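Local coordinates for basic blue protein (Cucumis sativus, PDB 2CBP) that binds a single type 1 copper ion as a plant blue copper protein of the phytocyanin family and probably serves in electron transfer, at residues K72-I78 / K90-L96; G48-C52 / C85-I91. One frame throughout, in Å; residues are numbered along the deposited sequence.

Contact 1. Residues K72-I78 / K90-L96; sequences KGQSYFI and KIAVNAL
Tyr76 and Ala92 face each other in a non-hydrogen-bonded pair, and the methyl CB of Ala92 sits 3.4 Å from CD1 of Tyr76, nearly as close to CE1, so that it approaches the ring obliquely. CG of Tyr76 stands anti to the carbonyl carbon (chi1 -59°), which lays the ring back along its own strand toward Gln74. There NE2 of Gln74 donates to OH of Tyr76 at 2.8 Å, nearly in the plane of the amide, and this bond fixes which way round the amide is turned. OE1 of Gln74 is thereby presented to a water that donates to it and, at 2.8 Å from the water oxygen, to OD1 of Asn94; the two amide planes are 56° apart, and the water bridges the strands where the amides do not bond directly. Further along this face CG2 of Ile78 touches CB of Lys90, whose amine runs off to Phe49. The other face, with Phe77, Ile91, Val93 and Ser75, is buried and mostly apolar. CD1 of Phe77 lies 3.9 Å from CG1 of Ile91, while CG2 of Val93 approaches the edge of the same ring and packs against CB of Ser75. Val43 of the adjacent strand 41-44 and Leu30 and Phe32 of strand 29-33, in the other sheet, pack against Phe77. Between the faces, Gly73, Ser75 and Phe77 each exchange two backbone hydrogen bonds with Ala95, Val93 and Ile91, the straightest being Val93 N to Ser75 O at 2.9 Å. Strands 73-78 and 90-95 thus form an antiparallel beta hairpin whose long connection carries copper ligands, as in the cupredoxin fold.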
# COMPACT_ATOMS: atom_id res chain seq x y z
N LYS A 72 4.41 -14.29 1.54
CA LYS A 72 5.78 -14.46 1.00
C LYS A 72 5.71 -13.92 -0.45
O LYS A 72 4.74 -14.20 -1.15
CB LYS A 72 6.19 -15.91 0.96
CG LYS A 72 7.57 -16.33 1.31
CD LYS A 72 8.56 -16.53 0.17
CE LYS A 72 9.97 -16.36 0.68
NZ LYS A 72 11.07 -16.21 -0.27
N GLY A 73 6.73 -13.17 -0.83
CA GLY A 73 6.81 -12.62 -2.18
C GLY A 73 6.41 -11.17 -2.29
O GLY A 73 6.44 -10.38 -1.35
N GLN A 74 6.06 -10.81 -3.54
CA GLN A 74 5.69 -9.43 -3.86
C GLN A 74 4.23 -9.08 -3.55
O GLN A 74 3.34 -9.87 -3.82
CB GLN A 74 5.92 -9.16 -5.35
CG GLN A 74 7.38 -9.32 -5.79
CD GLN A 74 7.44 -9.96 -7.17
OE1 GLN A 74 7.98 -11.05 -7.34
NE2 GLN A 74 6.85 -9.26 -8.16
N SER A 75 4.08 -7.87 -3.02
CA SER A 75 2.78 -7.26 -2.70
C SER A 75 2.83 -5.82 -3.24
O SER A 75 3.87 -5.17 -3.11
CB SER A 75 2.40 -7.26 -1.24
OG SER A 75 2.13 -8.59 -0.81
N TYR A 76 1.71 -5.41 -3.81
CA TYR A 76 1.50 -4.09 -4.39
C TYR A 76 0.21 -3.48 -3.84
O TYR A 76 -0.84 -4.14 -3.80
CB TYR A 76 1.44 -4.23 -5.93
CG TYR A 76 2.69 -4.85 -6.55
CD1 TYR A 76 3.80 -4.05 -6.84
CD2 TYR A 76 2.75 -6.21 -6.83
CE1 TYR A 76 4.95 -4.59 -7.40
CE2 TYR A 76 3.90 -6.77 -7.39
CZ TYR A 76 4.99 -5.97 -7.68
OH TYR A 76 6.10 -6.55 -8.24
N PHE A 77 0.35 -2.23 -3.43
CA PHE A 77 -0.75 -1.46 -2.85
C PHE A 77 -0.82 -0.08 -3.52
O PHE A 77 0.18 0.61 -3.76
CB PHE A 77 -0.62 -1.24 -1.31
CG PHE A 77 -0.34 -2.49 -0.54
CD1 PHE A 77 1.00 -2.91 -0.38
CD2 PHE A 77 -1.37 -3.24 -0.01
CE1 PHE A 77 1.27 -4.10 0.30
CE2 PHE A 77 -1.11 -4.44 0.69
CZ PHE A 77 0.22 -4.84 0.82
N ILE A 78 -2.09 0.31 -3.76
CA ILE A 78 -2.32 1.64 -4.33
C ILE A 78 -3.54 2.25 -3.62
O ILE A 78 -4.28 1.53 -2.94
CB ILE A 78 -2.60 1.64 -5.83
CG1 ILE A 78 -3.94 1.00 -6.11
CG2 ILE A 78 -1.52 0.95 -6.65
CD1 ILE A 78 -4.40 0.97 -7.57
N LYS A 90 1.21 4.87 -3.83
CA LYS A 90 1.38 3.44 -4.12
C LYS A 90 2.73 2.96 -3.58
O LYS A 90 3.68 3.76 -3.47
CB LYS A 90 1.37 3.21 -5.66
CG LYS A 90 2.50 3.96 -6.32
CD LYS A 90 2.97 3.56 -7.65
CE LYS A 90 2.00 3.57 -8.77
NZ LYS A 90 2.73 3.38 -10.08
N ILE A 91 2.77 1.67 -3.23
CA ILE A 91 4.00 1.06 -2.72
C ILE A 91 4.08 -0.38 -3.22
O ILE A 91 3.10 -1.10 -3.41
CB ILE A 91 4.22 1.07 -1.22
CG1 ILE A 91 3.04 0.42 -0.52
CG2 ILE A 91 4.49 2.48 -0.70
CD1 ILE A 91 3.14 0.16 0.99
N ALA A 92 5.35 -0.77 -3.38
CA ALA A 92 5.65 -2.15 -3.79
C ALA A 92 6.64 -2.69 -2.72
O ALA A 92 7.59 -2.00 -2.39
CB ALA A 92 6.19 -2.24 -5.19
N VAL A 93 6.33 -3.91 -2.27
CA VAL A 93 7.20 -4.55 -1.26
C VAL A 93 7.45 -6.01 -1.66
O VAL A 93 6.66 -6.63 -2.39
CB VAL A 93 6.60 -4.41 0.14
CG1 VAL A 93 6.15 -2.99 0.48
CG2 VAL A 93 5.45 -5.37 0.39
N ASN A 94 8.54 -6.52 -1.13
CA ASN A 94 8.92 -7.94 -1.34
C ASN A 94 9.19 -8.54 0.06
O ASN A 94 10.02 -7.96 0.77
CB ASN A 94 10.12 -8.13 -2.25
CG ASN A 94 10.33 -9.65 -2.50
OD1 ASN A 94 9.44 -10.32 -2.99
ND2 ASN A 94 11.53 -10.12 -2.17
N ALA A 95 8.48 -9.62 0.33
CA ALA A 95 8.65 -10.28 1.63
C ALA A 95 9.41 -11.60 1.42
O ALA A 95 8.99 -12.44 0.62
CB ALA A 95 7.32 -10.49 2.32
N LEU A 96 10.50 -11.69 2.17
CA LEU A 96 11.34 -12.91 2.10
C LEU A 96 10.77 -13.97 3.04
O LEU A 96 11.11 -15.14 2.75
CB LEU A 96 12.77 -12.53 2.38
CG LEU A 96 13.47 -11.70 1.30
CD1 LEU A 96 14.82 -11.29 1.79
CD2 LEU A 96 13.57 -12.47 -0.01
OXT LEU A 96 10.03 -13.67 3.99
O HOH W 1 9.06 -12.10 -5.09

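Contact 2. Residues G48-C52 / C85-I91; sequences GFSTC and CQSGMKI
The disulfide between Cys52 and Cys85 ties the end of helix 46-51 to the copper-ligand loop of this phytocyanin, beside the ligand His84. Its sulfurs are 2.0 Å apart with a C-S-S-C torsion of -77°, close to the relaxed value. A chi1 of -179° swings SG of Cys85 opposite its main-chain nitrogen, out toward the helix, whereas Cys52 has just left helical geometry with positive phi and turns its CB to the loop. NE2 of Gln86 reaches round to within 3.6 Å of CB of Cys52.

Next to the disulfide, the side chain of Lys90 crosses the Phe49 ring at about a right angle. Its CD makes a CH-pi contact 3.8 Å from the ring centroid, CE lies above the centre of that face, and the bend at chi3 (59°) carries NZ over it too, 4.3 Å from the centroid in a cation-pi interaction. From there NZ donates to the carbonyl O of Phe49 at 2.7 Å, tilted out of the carbonyl plane. CE also passes 3.9 Å from SG of Cys52, so the lysine chain runs between ring and disulfide. With alanine in place of Lys90, the Phe49 carbonyl would probably lose this donor and a gap open between the ring and the sulfurs. The backbone of Ile91 also touches the ring, its C lying 3.4 Å from CE1 of Phe49.

One residue thus supplies both ring and carbonyl to a buried ammonium group, a pairing likely to stabilise its positive charge, while the covalent bond limits how far helix and loop can separate.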
# COMPACT_ATOMS: atom_id res chain seq x y z
N GLY A 48 -1.31 -3.57 -12.32
CA GLY A 48 -2.20 -2.55 -11.75
C GLY A 48 -1.36 -1.48 -11.07
O GLY A 48 -1.64 -0.26 -11.18
N PHE A 49 -0.31 -1.93 -10.40
CA PHE A 49 0.58 -1.01 -9.70
C PHE A 49 1.20 -0.04 -10.73
O PHE A 49 1.28 1.17 -10.50
CB PHE A 49 1.66 -1.72 -8.90
CG PHE A 49 2.75 -0.90 -8.30
CD1 PHE A 49 2.59 -0.28 -7.03
CD2 PHE A 49 3.95 -0.70 -8.97
CE1 PHE A 49 3.60 0.47 -6.47
CE2 PHE A 49 4.97 0.05 -8.41
CZ PHE A 49 4.82 0.66 -7.17
N SER A 50 1.65 -0.64 -11.82
CA SER A 50 2.31 0.15 -12.86
C SER A 50 1.39 1.07 -13.61
O SER A 50 1.81 2.22 -13.87
CB SER A 50 3.08 -0.77 -13.81
OG SER A 50 4.20 -1.35 -13.13
N THR A 51 0.20 0.63 -13.97
CA THR A 51 -0.73 1.47 -14.75
C THR A 51 -1.76 2.24 -13.94
O THR A 51 -2.52 3.04 -14.51
CB THR A 51 -1.45 0.57 -15.77
OG1 THR A 51 -2.24 -0.34 -15.00
CG2 THR A 51 -0.48 -0.16 -16.69
N CYS A 52 -1.82 1.96 -12.65
CA CYS A 52 -2.79 2.60 -11.76
C CYS A 52 -4.19 2.17 -12.15
O CYS A 52 -5.16 2.92 -11.98
CB CYS A 52 -2.59 4.13 -11.77
SG CYS A 52 -1.15 4.60 -10.80
N CYS A 85 -3.15 7.39 -7.23
CA CYS A 85 -2.12 6.42 -7.68
C CYS A 85 -1.12 7.17 -8.56
O CYS A 85 0.10 7.02 -8.44
CB CYS A 85 -2.76 5.23 -8.37
SG CYS A 85 -1.60 3.99 -8.94
N GLN A 86 -1.68 7.97 -9.45
CA GLN A 86 -0.90 8.79 -10.40
C GLN A 86 -0.03 9.82 -9.72
O GLN A 86 0.93 10.36 -10.31
CB GLN A 86 -1.87 9.47 -11.37
CG GLN A 86 -2.60 8.49 -12.24
CD GLN A 86 -3.86 7.93 -11.65
OE1 GLN A 86 -4.27 8.21 -10.53
NE2 GLN A 86 -4.52 7.10 -12.44
N SER A 87 -0.36 10.11 -8.46
CA SER A 87 0.39 11.11 -7.69
C SER A 87 1.41 10.44 -6.78
O SER A 87 1.97 11.17 -5.92
CB SER A 87 -0.53 12.01 -6.88
OG SER A 87 -1.48 12.68 -7.68
N GLY A 88 1.60 9.14 -6.94
CA GLY A 88 2.60 8.46 -6.07
C GLY A 88 2.10 7.82 -4.81
O GLY A 88 2.89 7.50 -3.89
N MET A 89 0.79 7.63 -4.75
CA MET A 89 0.14 6.99 -3.58
C MET A 89 0.01 5.49 -3.91
O MET A 89 -1.01 4.94 -4.25
CB MET A 89 -1.15 7.68 -3.20
CG MET A 89 -1.67 7.17 -1.89
SD MET A 89 -2.81 8.35 -1.12
CE MET A 89 -3.08 7.39 0.42
N LYS A 90 1.21 4.87 -3.83
CA LYS A 90 1.38 3.44 -4.12
C LYS A 90 2.73 2.96 -3.58
O LYS A 90 3.68 3.76 -3.47
CB LYS A 90 1.37 3.21 -5.66
CG LYS A 90 2.50 3.96 -6.32
CD LYS A 90 2.97 3.56 -7.65
CE LYS A 90 2.00 3.57 -8.77
NZ LYS A 90 2.73 3.38 -10.08
N ILE A 91 2.77 1.67 -3.23
CA ILE A 91 4.00 1.06 -2.72
C ILE A 91 4.08 -0.38 -3.22
O ILE A 91 3.10 -1.10 -3.41
CB ILE A 91 4.22 1.07 -1.22
CG1 ILE A 91 3.04 0.42 -0.52
CG2 ILE A 91 4.49 2.48 -0.70
CD1 ILE A 91 3.14 0.16 0.99

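From the N terminus, the chain first enters contact 2 at 48-52, at the end of helix 46-51, then passes through strands 59-61 and 65-69 to reach 72-78, the first half of contact 1. The loop after it provides Cys79 and His84 to the copper, returns to contact 2 at 85-91 with Met89, and runs straight on into 90-96, which closes contact 1. The segments alternate, so the two contacts cross rather than nest. Lys90 and Ile91 belong to both, and Tyr76 packs on Phe49 while Ile78 packs on Cys85. Together they join the helix and the copper-ligand loop to the hairpin, on the Tyr76, Ile78 and Lys90 face of the four-stranded sheet.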